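Local coordinates for hypothetical protein ST1066 (Sulfolobus tokodaii, PDB 2PJZ) that probably binds and hydrolyses ATP as the nucleotide-binding subunit of an ABC transporter, perhaps one that carries cobalt, at residues I74-N79 with P147-L152; Y84-T89 with K125-S130; L141-Q146 with R169-Y174; E215-E220 with K241-M246; D225-L230 with V237-G242. One frame throughout, in Å; residues are numbered along the deposited sequence.

Interaction 1: residues I74-N79 with P147-L152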
# COMPACT_ATOMS: atom_id res chain seq x y z
N ILE A 74 -18.81 -1.97 4.37
CA ILE A 74 -18.51 -1.04 5.48
C ILE A 74 -17.22 -1.34 6.21
O ILE A 74 -16.60 -0.42 6.77
CB ILE A 74 -19.64 -0.94 6.54
CG1 ILE A 74 -20.05 -2.33 7.05
CG2 ILE A 74 -20.78 -0.06 6.01
CD1 ILE A 74 -20.77 -2.29 8.39
N ARG A 75 -16.81 -2.61 6.20
CA ARG A 75 -15.58 -3.03 6.89
C ARG A 75 -14.28 -2.85 6.14
O ARG A 75 -13.20 -3.15 6.68
CB ARG A 75 -15.71 -4.48 7.36
CG ARG A 75 -16.95 -4.62 8.30
CD ARG A 75 -16.95 -5.97 8.96
NE ARG A 75 -18.28 -6.41 9.37
CZ ARG A 75 -18.73 -6.40 10.61
NH1 ARG A 75 -17.96 -5.95 11.60
NH2 ARG A 75 -19.96 -6.85 10.85
N TYR A 76 -14.36 -2.40 4.89
CA TYR A 76 -13.16 -2.11 4.08
C TYR A 76 -13.00 -0.61 3.90
O TYR A 76 -13.99 0.11 3.69
CB TYR A 76 -13.32 -2.77 2.69
CG TYR A 76 -12.16 -2.46 1.76
CD1 TYR A 76 -11.00 -3.21 1.83
CD2 TYR A 76 -12.21 -1.39 0.86
CE1 TYR A 76 -9.91 -2.93 1.00
CE2 TYR A 76 -11.14 -1.11 0.01
CZ TYR A 76 -9.98 -1.90 0.10
OH TYR A 76 -8.92 -1.66 -0.72
N SER A 77 -11.76 -0.12 3.99
CA SER A 77 -11.44 1.26 3.72
C SER A 77 -10.21 1.37 2.83
O SER A 77 -9.34 0.51 2.86
CB SER A 77 -11.05 2.00 5.03
OG SER A 77 -12.15 2.19 5.84
N THR A 78 -10.13 2.46 2.06
CA THR A 78 -8.91 2.81 1.33
C THR A 78 -8.68 4.32 1.50
O THR A 78 -9.62 5.09 1.75
CB THR A 78 -8.98 2.41 -0.20
OG1 THR A 78 -7.75 2.73 -0.88
CG2 THR A 78 -10.14 3.16 -0.91
N ASN A 79 -7.42 4.72 1.41
CA ASN A 79 -7.08 6.15 1.37
C ASN A 79 -6.92 6.66 -0.04
O ASN A 79 -6.50 7.80 -0.23
CB ASN A 79 -5.79 6.41 2.15
CG ASN A 79 -4.54 5.85 1.45
OD1 ASN A 79 -4.63 5.09 0.48
ND2 ASN A 79 -3.37 6.28 1.92
N PRO A 147 -11.64 0.04 10.13
CA PRO A 147 -11.86 -1.01 9.14
C PRO A 147 -11.25 -2.31 9.61
O PRO A 147 -10.21 -2.32 10.32
CB PRO A 147 -11.05 -0.51 7.91
CG PRO A 147 -9.97 0.38 8.50
CD PRO A 147 -10.68 1.06 9.67
N GLU A 148 -11.88 -3.42 9.25
CA GLU A 148 -11.22 -4.70 9.40
C GLU A 148 -10.14 -4.91 8.32
O GLU A 148 -9.18 -5.64 8.53
CB GLU A 148 -12.23 -5.84 9.30
CG GLU A 148 -13.27 -5.86 10.44
CD GLU A 148 -12.69 -5.97 11.84
OE1 GLU A 148 -11.51 -6.41 12.02
OE2 GLU A 148 -13.44 -5.61 12.77
N ILE A 149 -10.34 -4.29 7.15
CA ILE A 149 -9.48 -4.56 6.00
C ILE A 149 -9.20 -3.20 5.38
O ILE A 149 -10.12 -2.47 5.12
CB ILE A 149 -10.19 -5.48 4.95
CG1 ILE A 149 -10.69 -6.77 5.63
CG2 ILE A 149 -9.22 -5.79 3.76
CD1 ILE A 149 -11.45 -7.78 4.63
N VAL A 150 -7.93 -2.91 5.09
CA VAL A 150 -7.60 -1.58 4.54
C VAL A 150 -6.61 -1.70 3.32
O VAL A 150 -5.72 -2.57 3.29
CB VAL A 150 -7.07 -0.67 5.73
CG1 VAL A 150 -5.68 -1.17 6.20
CG2 VAL A 150 -7.09 0.82 5.39
N GLY A 151 -6.77 -0.84 2.31
CA GLY A 151 -5.83 -0.75 1.21
C GLY A 151 -5.23 0.63 1.29
O GLY A 151 -5.91 1.63 1.07
N LEU A 152 -3.95 0.70 1.62
CA LEU A 152 -3.33 2.00 1.80
C LEU A 152 -2.29 2.27 0.73
O LEU A 152 -1.34 1.51 0.56
CB LEU A 152 -2.75 2.14 3.20
CG LEU A 152 -3.74 2.06 4.34
CD1 LEU A 152 -3.00 2.04 5.68
CD2 LEU A 152 -4.74 3.24 4.27
O HOH W 1 -15.95 -4.48 12.05
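Pro-147 lays its CB against Ser-77 OG at 3.6 Å, while that hydroxyl makes its hydrogen bond to Ala-142 O on helix 131-144. Next along, Glu-148 N reaches Arg-75 O in a weak, bent bond, and the same oxygen takes a sound one from Ile-149 N at 3.1 Å. The Glu-148 and Arg-75 side chains run side by side and point the same way; their charged ends do not touch but are bridged by a water, 2.5 Å from Arg-75 NH1 and 2.8 Å from Glu-148 OE2. Ile-149 O accepts Ser-77 N, and Ile-149 CG2 sits in plane at the edge of the Tyr-76 ring, 3.7 Å from CD1. The pairing is parallel, with 76-78 as the outermost strand of the mixed sheet in the P-loop NTPase core, and 149-153 probably corresponds to the Walker B strand of ABC ATPases. An alanine in place of Tyr-76 would probably leave Ile-149 CG2 without its aromatic neighbour and the Ser-51 hydroxyl without its phenol partner. Val-150 brings CG2 close to Ser-77 O, the oxygen that accepts Gly-151 N. Gly-151 O is taken by Thr-78 OG1 at 2.9 Å, its donor tilted 29° from the carbonyl plane. Leu-152 CD2 packs on Asn-79 CG at 3.8 Å, crossing a side chain whose OD1 accepts Asp-153 N.

Interaction 2: residues Y84-T89 with K125-S130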
# COMPACT_ATOMS: atom_id res chain seq x y z
N TYR A 84 -12.60 9.75 -2.43
CA TYR A 84 -12.93 11.01 -1.76
C TYR A 84 -13.14 12.12 -2.76
O TYR A 84 -12.52 12.14 -3.82
CB TYR A 84 -11.85 11.38 -0.75
CG TYR A 84 -11.59 10.25 0.21
CD1 TYR A 84 -12.44 10.02 1.29
CD2 TYR A 84 -10.53 9.36 -0.00
CE1 TYR A 84 -12.22 8.96 2.16
CE2 TYR A 84 -10.30 8.29 0.87
CZ TYR A 84 -11.15 8.11 1.96
OH TYR A 84 -10.97 7.06 2.83
N GLU A 85 -14.05 13.03 -2.43
CA GLU A 85 -14.47 14.04 -3.40
C GLU A 85 -13.63 15.27 -3.18
O GLU A 85 -13.82 16.01 -2.22
CB GLU A 85 -15.96 14.33 -3.30
CG GLU A 85 -16.83 13.17 -3.76
CD GLU A 85 -18.28 13.34 -3.35
OE1 GLU A 85 -18.70 14.50 -3.10
OE2 GLU A 85 -19.00 12.31 -3.26
N ILE A 86 -12.67 15.46 -4.08
CA ILE A 86 -11.68 16.50 -3.94
C ILE A 86 -12.40 17.86 -3.78
O ILE A 86 -11.99 18.70 -2.97
CB ILE A 86 -10.60 16.40 -5.10
CG1 ILE A 86 -9.19 16.23 -4.54
CG2 ILE A 86 -10.69 17.55 -6.08
CD1 ILE A 86 -8.09 16.12 -5.62
N GLY A 87 -13.53 18.01 -4.46
CA GLY A 87 -14.28 19.27 -4.54
C GLY A 87 -14.97 19.80 -3.29
O GLY A 87 -14.97 21.02 -3.07
N VAL A 88 -15.56 18.91 -2.48
CA VAL A 88 -16.21 19.35 -1.21
C VAL A 88 -15.23 19.50 -0.05
O VAL A 88 -14.06 19.10 -0.11
CB VAL A 88 -17.39 18.43 -0.77
CG1 VAL A 88 -18.63 18.67 -1.61
CG2 VAL A 88 -17.00 16.97 -0.80
N THR A 89 -15.74 20.05 1.05
CA THR A 89 -14.91 20.24 2.22
C THR A 89 -14.59 18.90 2.92
O THR A 89 -15.29 17.90 2.73
CB THR A 89 -15.53 21.27 3.20
OG1 THR A 89 -14.51 21.77 4.07
CG2 THR A 89 -16.64 20.66 4.04
N LYS A 125 -11.62 22.72 1.52
CA LYS A 125 -11.92 21.77 0.46
C LYS A 125 -10.74 20.83 0.26
O LYS A 125 -9.58 21.26 0.35
CB LYS A 125 -12.28 22.50 -0.85
CG LYS A 125 -13.22 23.69 -0.68
CD LYS A 125 -14.36 23.69 -1.70
CE LYS A 125 -15.05 25.05 -1.81
NZ LYS A 125 -14.21 26.12 -2.48
N LEU A 126 -11.03 19.55 0.02
CA LEU A 126 -9.98 18.52 -0.07
C LEU A 126 -8.96 18.78 -1.18
O LEU A 126 -7.75 18.68 -0.95
CB LEU A 126 -10.57 17.10 -0.20
CG LEU A 126 -9.56 15.93 -0.25
CD1 LEU A 126 -8.59 15.95 0.93
CD2 LEU A 126 -10.23 14.57 -0.33
N TYR A 127 -9.45 19.13 -2.37
CA TYR A 127 -8.59 19.43 -3.54
C TYR A 127 -7.53 20.49 -3.23
O TYR A 127 -6.49 20.53 -3.88
CB TYR A 127 -9.45 19.92 -4.71
CG TYR A 127 -10.14 21.23 -4.42
CD1 TYR A 127 -9.41 22.42 -4.32
CD2 TYR A 127 -11.52 21.28 -4.20
CE1 TYR A 127 -10.00 23.62 -4.01
CE2 TYR A 127 -12.15 22.49 -3.90
CZ TYR A 127 -11.38 23.66 -3.80
OH TYR A 127 -11.96 24.89 -3.51
N LYS A 128 -7.81 21.34 -2.25
CA LYS A 128 -7.02 22.53 -1.97
C LYS A 128 -5.88 22.20 -1.04
O LYS A 128 -4.99 23.02 -0.83
CB LYS A 128 -7.94 23.60 -1.35
CG LYS A 128 -7.51 25.05 -1.54
CD LYS A 128 -8.64 26.02 -1.11
CE LYS A 128 -8.96 25.92 0.41
NZ LYS A 128 -10.07 26.81 0.89
N LEU A 129 -5.88 20.98 -0.49
CA LEU A 129 -4.83 20.58 0.45
C LEU A 129 -3.54 20.24 -0.29
O LEU A 129 -3.56 19.79 -1.43
CB LEU A 129 -5.27 19.38 1.31
CG LEU A 129 -6.51 19.48 2.21
CD1 LEU A 129 -6.65 18.19 3.04
CD2 LEU A 129 -6.49 20.70 3.13
N SER A 130 -2.42 20.45 0.39
CA SER A 130 -1.12 20.03 -0.12
C SER A 130 -1.07 18.50 -0.22
O SER A 130 -1.93 17.81 0.32
CB SER A 130 -0.01 20.55 0.78
OG SER A 130 -0.07 19.96 2.06
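Val-88 O accepts the backbone N of Leu-126 at 3.1 Å in a nearly straight bond, 167° at the hydrogen, and Lys-125 CA makes a C-H...O contact with the same oxygen, CA to O 3.5 Å. Where Lys-125 comes alongside Thr-89, the two backbones make a single bridge. The Lys-125 chain passes Gly-87 O with its CD and bends twice on the way to NZ, which donates to Tyr-127 OH at 2.8 Å. Gly-87 O also lies at the edge of the Tyr-127 ring, near its plane and 3.3 Å from CE2. On the buried side Leu-126 does the packing: CG stands anti to its backbone N (chi1 -178°), where it faces Ile-86 CG1 loosely, and from it CD2 reaches to 3.6 Å from Tyr-84 CB. The short 3-10 turn 126-128 presents Leu-126 inward. Both loops probably belong to the helical subdomain of ABC ATPases, and Leu-129 and Ser-130 open a sequence resembling the signature motif. Ser-130 OG caps Gln-133 N at the start of helix 131-144, Leu-126 rests on Ile-93 of helix 90-100, and Tyr-84 reaches back to strand 76-78 through its bond to Thr-78 O.

Interaction 3: residues L141-Q146 with R169-Y174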
# COMPACT_ATOMS: atom_id res chain seq x y z
N LEU A 141 -9.14 9.43 7.34
CA LEU A 141 -10.51 9.02 6.98
C LEU A 141 -10.66 7.48 6.86
O LEU A 141 -11.63 6.88 7.35
CB LEU A 141 -10.93 9.67 5.67
CG LEU A 141 -11.21 11.19 5.71
CD1 LEU A 141 -11.16 11.74 4.30
CD2 LEU A 141 -12.57 11.52 6.37
N ALA A 142 -9.70 6.85 6.18
CA ALA A 142 -9.72 5.39 6.03
C ALA A 142 -9.71 4.69 7.41
O ALA A 142 -10.46 3.74 7.64
CB ALA A 142 -8.56 4.93 5.17
N LEU A 143 -8.85 5.17 8.31
CA LEU A 143 -8.64 4.49 9.60
C LEU A 143 -9.69 4.79 10.64
O LEU A 143 -9.90 3.98 11.56
CB LEU A 143 -7.25 4.78 10.17
CG LEU A 143 -6.06 4.36 9.29
CD1 LEU A 143 -4.80 4.85 9.93
CD2 LEU A 143 -5.97 2.85 9.04
N ALA A 144 -10.32 5.96 10.54
CA ALA A 144 -11.24 6.38 11.61
C ALA A 144 -12.56 5.62 11.59
O ALA A 144 -13.34 5.70 12.54
CB ALA A 144 -11.47 7.88 11.57
N SER A 145 -12.82 4.86 10.53
CA SER A 145 -13.91 3.90 10.56
C SER A 145 -13.58 2.54 11.20
O SER A 145 -14.42 1.62 11.17
CB SER A 145 -14.49 3.69 9.16
OG SER A 145 -13.51 3.17 8.29
N GLN A 146 -12.37 2.40 11.73
CA GLN A 146 -11.93 1.15 12.32
C GLN A 146 -12.20 -0.05 11.36
O GLN A 146 -12.86 -1.04 11.72
CB GLN A 146 -12.60 0.93 13.68
CG GLN A 146 -12.16 1.99 14.68
CD GLN A 146 -12.33 1.58 16.13
OE1 GLN A 146 -13.22 2.07 16.81
NE2 GLN A 146 -11.47 0.68 16.60
N ARG A 169 1.77 5.16 13.73
CA ARG A 169 1.18 4.67 14.98
C ARG A 169 -0.29 4.31 14.74
O ARG A 169 -0.75 3.26 15.18
CB ARG A 169 1.41 5.68 16.15
CG ARG A 169 2.91 5.65 16.63
CD ARG A 169 3.47 6.83 17.56
NE ARG A 169 4.96 6.69 17.66
CZ ARG A 169 5.87 7.65 17.41
NH1 ARG A 169 5.49 8.90 17.11
NH2 ARG A 169 7.18 7.37 17.50
N TYR A 170 -1.01 5.14 13.98
CA TYR A 170 -2.43 4.84 13.69
C TYR A 170 -2.61 3.68 12.70
O TYR A 170 -3.55 2.89 12.82
CB TYR A 170 -3.13 6.09 13.19
CG TYR A 170 -3.41 7.08 14.29
CD1 TYR A 170 -4.23 6.74 15.37
CD2 TYR A 170 -2.88 8.37 14.24
CE1 TYR A 170 -4.50 7.65 16.38
CE2 TYR A 170 -3.14 9.29 15.26
CZ TYR A 170 -3.94 8.92 16.31
OH TYR A 170 -4.20 9.85 17.30
N ILE A 171 -1.73 3.63 11.70
CA ILE A 171 -1.72 2.55 10.71
C ILE A 171 -1.52 1.23 11.44
O ILE A 171 -2.16 0.23 11.11
CB ILE A 171 -0.61 2.82 9.62
CG1 ILE A 171 -1.05 3.97 8.72
CG2 ILE A 171 -0.28 1.54 8.80
CD1 ILE A 171 0.01 4.51 7.75
N LYS A 172 -0.66 1.21 12.44
CA LYS A 172 -0.37 -0.02 13.16
C LYS A 172 -1.49 -0.43 14.11
O LYS A 172 -1.74 -1.63 14.31
CB LYS A 172 1.02 0.03 13.81
CG LYS A 172 2.14 0.18 12.72
CD LYS A 172 3.50 0.64 13.31
CE LYS A 172 4.27 -0.49 13.98
NZ LYS A 172 5.63 0.04 14.38
N GLU A 173 -2.20 0.57 14.65
CA GLU A 173 -3.27 0.34 15.62
C GLU A 173 -4.61 -0.04 14.98
O GLU A 173 -5.34 -0.88 15.52
CB GLU A 173 -3.45 1.55 16.53
CG GLU A 173 -4.68 1.45 17.43
CD GLU A 173 -4.76 2.54 18.46
OE1 GLU A 173 -4.07 3.58 18.26
OE2 GLU A 173 -5.50 2.34 19.47
N TYR A 174 -4.91 0.57 13.83
CA TYR A 174 -6.19 0.37 13.16
C TYR A 174 -6.08 -0.43 11.84
O TYR A 174 -5.00 -0.54 11.23
CB TYR A 174 -6.89 1.73 12.96
CG TYR A 174 -7.22 2.39 14.28
CD1 TYR A 174 -8.32 1.97 15.03
CD2 TYR A 174 -6.42 3.42 14.80
CE1 TYR A 174 -8.63 2.55 16.25
CE2 TYR A 174 -6.73 4.02 16.04
CZ TYR A 174 -7.84 3.58 16.75
OH TYR A 174 -8.18 4.14 17.97
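Leu-143 reaches from helix 131-144 into the end of helix 161-173. Its CB faces Tyr-174 CB at 4.1 Å. CG stands anti to the carbonyl carbon (chi1 -59°), which starts the side chain toward the partner helix. Beyond CG it forks: CD2 stays beside Tyr-174, at 4.2 Å from its CB, while CD1 meets the last turn of the other helix. There CD1 sits 3.7 Å from Tyr-170 O, with Tyr-170 CB and, at 4.0 Å, Ile-171 CG1 also against it. Tyr-174, the first residue to leave that helix, then takes up the other half of the contact. Its ring is approached at the edge, in plane, by Gln-146 NE2, which lies 3.4 Å from CE1; the amide stands almost perpendicular to the ring, the planes 89° apart. Over one face of the ring, offset toward the rim, lies CG of the preceding Glu-173. An alanine at Tyr-174 would still touch Leu-143 with its CB, but Gln-146 would probably lose the ring edge its amide leans on and become freer to turn. Helix 105-114 covers the same junction, touching Leu-143 through Met-111 and Tyr-174 through Leu-107. Helix 131-144, which leads into the Walker B-like strand, and helix 161-173, which follows it, thus meet near their C-terminal ends. With no hydrogen bond between the two segments, the join rests mainly on carbon packing, with the Gln-146 amide nitrogen at the ring edge, and that specifies orientation less strictly than directed polar bonds would.

Interaction 4: residues E215-E220 with K241-M246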
# COMPACT_ATOMS: atom_id res chain seq x y z
N GLU A 215 17.91 -6.11 7.57
CA GLU A 215 19.27 -6.52 7.96
C GLU A 215 19.87 -7.46 6.94
O GLU A 215 20.88 -8.11 7.20
CB GLU A 215 19.28 -7.13 9.39
CG GLU A 215 18.90 -6.12 10.50
CD GLU A 215 19.79 -4.86 10.52
OE1 GLU A 215 20.97 -4.92 10.08
OE2 GLU A 215 19.30 -3.80 10.99
N SER A 216 19.26 -7.53 5.76
CA SER A 216 19.72 -8.43 4.71
C SER A 216 20.66 -7.75 3.73
O SER A 216 20.81 -6.52 3.74
CB SER A 216 18.52 -8.92 3.90
OG SER A 216 17.88 -7.79 3.33
N SER A 217 21.24 -8.56 2.84
CA SER A 217 22.03 -8.05 1.73
C SER A 217 21.39 -8.51 0.45
O SER A 217 20.71 -9.52 0.42
CB SER A 217 23.48 -8.57 1.80
OG SER A 217 24.12 -8.10 2.97
N ILE A 218 21.61 -7.77 -0.63
CA ILE A 218 21.03 -8.17 -1.90
C ILE A 218 22.12 -8.47 -2.92
O ILE A 218 23.04 -7.66 -3.10
CB ILE A 218 20.00 -7.12 -2.39
CG1 ILE A 218 19.12 -7.68 -3.50
CG2 ILE A 218 20.67 -5.79 -2.76
CD1 ILE A 218 17.74 -7.06 -3.54
N VAL A 219 22.05 -9.64 -3.55
CA VAL A 219 23.09 -10.07 -4.50
C VAL A 219 22.53 -10.68 -5.78
O VAL A 219 21.48 -11.31 -5.77
CB VAL A 219 24.10 -11.07 -3.85
CG1 VAL A 219 24.66 -10.50 -2.56
CG2 VAL A 219 23.46 -12.42 -3.60
N GLU A 220 23.27 -10.53 -6.88
CA GLU A 220 22.97 -11.22 -8.13
C GLU A 220 23.14 -12.72 -7.93
O GLU A 220 24.01 -13.14 -7.16
CB GLU A 220 23.91 -10.74 -9.24
CG GLU A 220 23.40 -11.00 -10.64
CD GLU A 220 24.38 -10.53 -11.71
OE1 GLU A 220 25.32 -9.77 -11.39
OE2 GLU A 220 24.21 -10.94 -12.88
N LYS A 241 20.62 -13.26 4.40
CA LYS A 241 20.82 -12.79 5.76
C LYS A 241 22.32 -12.57 6.00
O LYS A 241 23.15 -13.39 5.62
CB LYS A 241 20.26 -13.81 6.76
CG LYS A 241 20.00 -13.21 8.11
CD LYS A 241 19.02 -14.05 8.95
CE LYS A 241 18.54 -13.22 10.12
NZ LYS A 241 17.50 -12.24 9.67
N GLY A 242 22.67 -11.45 6.63
CA GLY A 242 24.09 -11.12 6.81
C GLY A 242 24.80 -10.73 5.52
O GLY A 242 24.16 -10.35 4.54
N ASP A 243 26.13 -10.86 5.51
CA ASP A 243 26.99 -10.05 4.62
C ASP A 243 27.51 -10.68 3.33
O ASP A 243 28.73 -10.74 3.13
CB ASP A 243 28.19 -9.52 5.42
CG ASP A 243 27.96 -8.12 5.95
OD1 ASP A 243 27.92 -7.17 5.12
OD2 ASP A 243 27.84 -7.96 7.19
N LEU A 244 26.62 -11.10 2.44
CA LEU A 244 27.06 -11.59 1.14
C LEU A 244 27.21 -10.49 0.07
O LEU A 244 27.59 -10.79 -1.08
CB LEU A 244 26.17 -12.72 0.62
CG LEU A 244 26.36 -14.14 1.17
CD1 LEU A 244 25.66 -14.35 2.53
CD2 LEU A 244 25.86 -15.19 0.15
N GLY A 245 26.92 -9.24 0.43
CA GLY A 245 26.80 -8.14 -0.55
C GLY A 245 26.39 -6.81 0.03
O GLY A 245 26.63 -6.54 1.21
N MET A 246 25.76 -5.96 -0.78
CA MET A 246 25.37 -4.64 -0.28
C MET A 246 24.10 -4.73 0.56
O MET A 246 23.22 -5.52 0.27
CB MET A 246 25.17 -3.62 -1.42
CG MET A 246 25.08 -2.19 -0.91
SD MET A 246 24.42 -0.94 -2.05
CE MET A 246 23.31 -0.23 -0.86
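Ser-217 is the residue most covered here, and its hydroxyl does the polar work: OG gives a hydrogen bond to Gly-242 O at 2.7 Å. The donor comes from above the carbonyl plane, 36° out of it. OG is set there by lying anti to the carbonyl carbon of its own residue (chi1 -63°), turned under the loop that passes over this strand. Gly-242 O has a second, weak donor in Leu-244 N, so the turn and the strand share one acceptor. Met-246 contributes mainly through its backbone. Its O accepts Ile-218 N at 2.9 Å, nearly along the C=O axis and with 158° at the hydrogen, and the CA of Ser-217 comes to 3.2 Å from the same oxygen. Its thioether chain leads away from the strand. Val-219, two residues on from Ser-217 and on the same face, lays CG1 under the loop, 3.3 Å from Leu-244 O and 3.8 Å from Gly-245 CA, with Leu-244 CB a little farther off. A side chain at Gly-245 would run into that methyl group, and Gly-242 turns the chain with positive phi. Loop 241-246 therefore arches over the face of strand 216-220 that carries Ser-217 and Val-219, carrying the chain from one edge of that strand to the other. Asp-243, out on the arch, pairs with Lys-247. Strand 216-220 lies in the small antiparallel C-terminal sheet between 235-241, which pairs with it through Ser-217 and Val-219, and 246-247 on its other side.

Interaction 5: residues D225-L230 with V237-G242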
# COMPACT_ATOMS: atom_id res chain seq x y z
N ASP A 225 21.01 -20.27 0.91
CA ASP A 225 20.25 -20.02 2.14
C ASP A 225 19.48 -18.70 2.08
O ASP A 225 19.23 -18.06 3.11
CB ASP A 225 21.17 -20.06 3.36
CG ASP A 225 20.41 -20.17 4.68
OD1 ASP A 225 20.76 -19.43 5.64
OD2 ASP A 225 19.45 -20.97 4.77
N ALA A 226 19.09 -18.29 0.88
CA ALA A 226 18.45 -16.98 0.67
C ALA A 226 17.11 -16.84 1.40
O ALA A 226 16.33 -17.79 1.44
CB ALA A 226 18.30 -16.70 -0.81
N LEU A 227 16.83 -15.68 1.98
CA LEU A 227 15.52 -15.43 2.57
C LEU A 227 14.46 -15.35 1.47
O LEU A 227 13.30 -15.77 1.66
CB LEU A 227 15.53 -14.13 3.37
CG LEU A 227 16.34 -14.02 4.66
CD1 LEU A 227 16.72 -12.56 4.85
CD2 LEU A 227 15.54 -14.53 5.87
N LEU A 228 14.85 -14.81 0.32
CA LEU A 228 13.95 -14.75 -0.83
C LEU A 228 14.76 -14.62 -2.10
O LEU A 228 15.71 -13.85 -2.15
CB LEU A 228 13.01 -13.54 -0.70
CG LEU A 228 11.99 -13.28 -1.83
CD1 LEU A 228 10.98 -14.42 -1.90
CD2 LEU A 228 11.28 -11.94 -1.58
N VAL A 229 14.39 -15.39 -3.13
CA VAL A 229 15.00 -15.25 -4.45
C VAL A 229 14.03 -14.59 -5.43
O VAL A 229 12.94 -15.10 -5.66
CB VAL A 229 15.50 -16.60 -5.02
CG1 VAL A 229 16.18 -16.39 -6.38
CG2 VAL A 229 16.49 -17.29 -4.01
N LEU A 230 14.43 -13.45 -5.98
CA LEU A 230 13.61 -12.73 -6.97
C LEU A 230 14.00 -13.10 -8.39
O LEU A 230 15.17 -13.05 -8.73
CB LEU A 230 13.80 -11.22 -6.82
CG LEU A 230 13.47 -10.58 -5.47
CD1 LEU A 230 13.90 -9.14 -5.51
CD2 LEU A 230 11.97 -10.72 -5.17
N VAL A 237 17.94 -12.64 -8.30
CA VAL A 237 18.51 -11.73 -7.32
C VAL A 237 18.16 -12.28 -5.95
O VAL A 237 16.98 -12.47 -5.64
CB VAL A 237 17.96 -10.29 -7.48
CG1 VAL A 237 18.38 -9.43 -6.33
CG2 VAL A 237 18.44 -9.66 -8.78
N SER A 238 19.17 -12.57 -5.15
CA SER A 238 18.93 -13.17 -3.84
C SER A 238 19.02 -12.17 -2.73
O SER A 238 19.95 -11.35 -2.67
CB SER A 238 19.90 -14.32 -3.58
OG SER A 238 19.63 -15.40 -4.45
N ILE A 239 18.04 -12.25 -1.82
CA ILE A 239 18.07 -11.52 -0.57
C ILE A 239 18.57 -12.51 0.49
O ILE A 239 17.92 -13.54 0.77
CB ILE A 239 16.66 -10.93 -0.24
CG1 ILE A 239 16.24 -9.94 -1.35
CG2 ILE A 239 16.67 -10.23 1.07
CD1 ILE A 239 14.78 -9.48 -1.29
N VAL A 240 19.75 -12.20 1.04
CA VAL A 240 20.48 -13.09 1.96
C VAL A 240 20.70 -12.45 3.35
O VAL A 240 20.93 -11.24 3.48
CB VAL A 240 21.82 -13.54 1.34
CG1 VAL A 240 21.59 -14.28 0.01
CG2 VAL A 240 22.73 -12.34 1.10
N LYS A 241 20.62 -13.26 4.40
CA LYS A 241 20.82 -12.79 5.76
C LYS A 241 22.32 -12.57 6.00
O LYS A 241 23.15 -13.39 5.62
CB LYS A 241 20.26 -13.81 6.76
CG LYS A 241 20.00 -13.21 8.11
CD LYS A 241 19.02 -14.05 8.95
CE LYS A 241 18.54 -13.22 10.12
NZ LYS A 241 17.50 -12.24 9.67
N GLY A 242 22.67 -11.45 6.63
CA GLY A 242 24.09 -11.12 6.81
C GLY A 242 24.80 -10.73 5.52
O GLY A 242 24.16 -10.35 4.54
O HOH W 2 20.36 -15.98 3.81
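Leu-228 O accepts Ile-239 N at 2.8 Å, almost straight at 172°, and two residues along, Leu-230 and Val-237 exchange two bonds, N to O in each direction, both 2.8 Å. Between these hydrogen-bonded pairs lies the non-hydrogen-bonded pair Val-229 and Ser-238, where Val-229 CG2 touches Ser-238 OG at 3.7 Å. On the other face of the sheet, Ile-239 CD1 is flanked by Leu-228 CD2 and Leu-230 CD1, each at 4.3 Å. The strands belong to a beta hairpin, antiparallel at 160°, and its regular pairing is broken by a classic beta bulge: Leu-227 and Leu-228 both face Ile-239, and its O receives weak bonds from the N of each. Past the bulge Ala-226 CB still packs on Val-240 CG1, and Leu-227 CD1 comes near Lys-241 N; a water then bridges Asp-225 O, at 2.5 Å, and Lys-241 N. In the next shell, Ser-238 OG is bonded to Gly-221 O and Arg-223 N, which fixes its rotation. Phe-198 of strand 195-200 and Ile-208 of strand 203-209 pack on Leu-228 and Ile-239, while the Lys-241 ammonium pairs with Glu-212.

In the fold
The contacts fall into two groups. Interactions 1, 2 and 3 lie in the ABC ATPase part: 1 and 3 are 9 Å apart between centres and linked by the chain itself, since strand 149-153 follows helix 131-144 and precedes helix 161-173. Interaction 2, about 20 Å from both between centres, lies in the chain between the segments of interaction 1 and touches both through Tyr-84. The helical region carrying the signature-like sequence is thereby tied to the P-loop core. Interactions 4 and 5 come later, 7 Å apart between centres, sharing Lys-241 and Gly-242 in the small C-terminal antiparallel sheet. Their centres lie 32 to 44 Å from the others, nearest atoms about 15 Å or more apart.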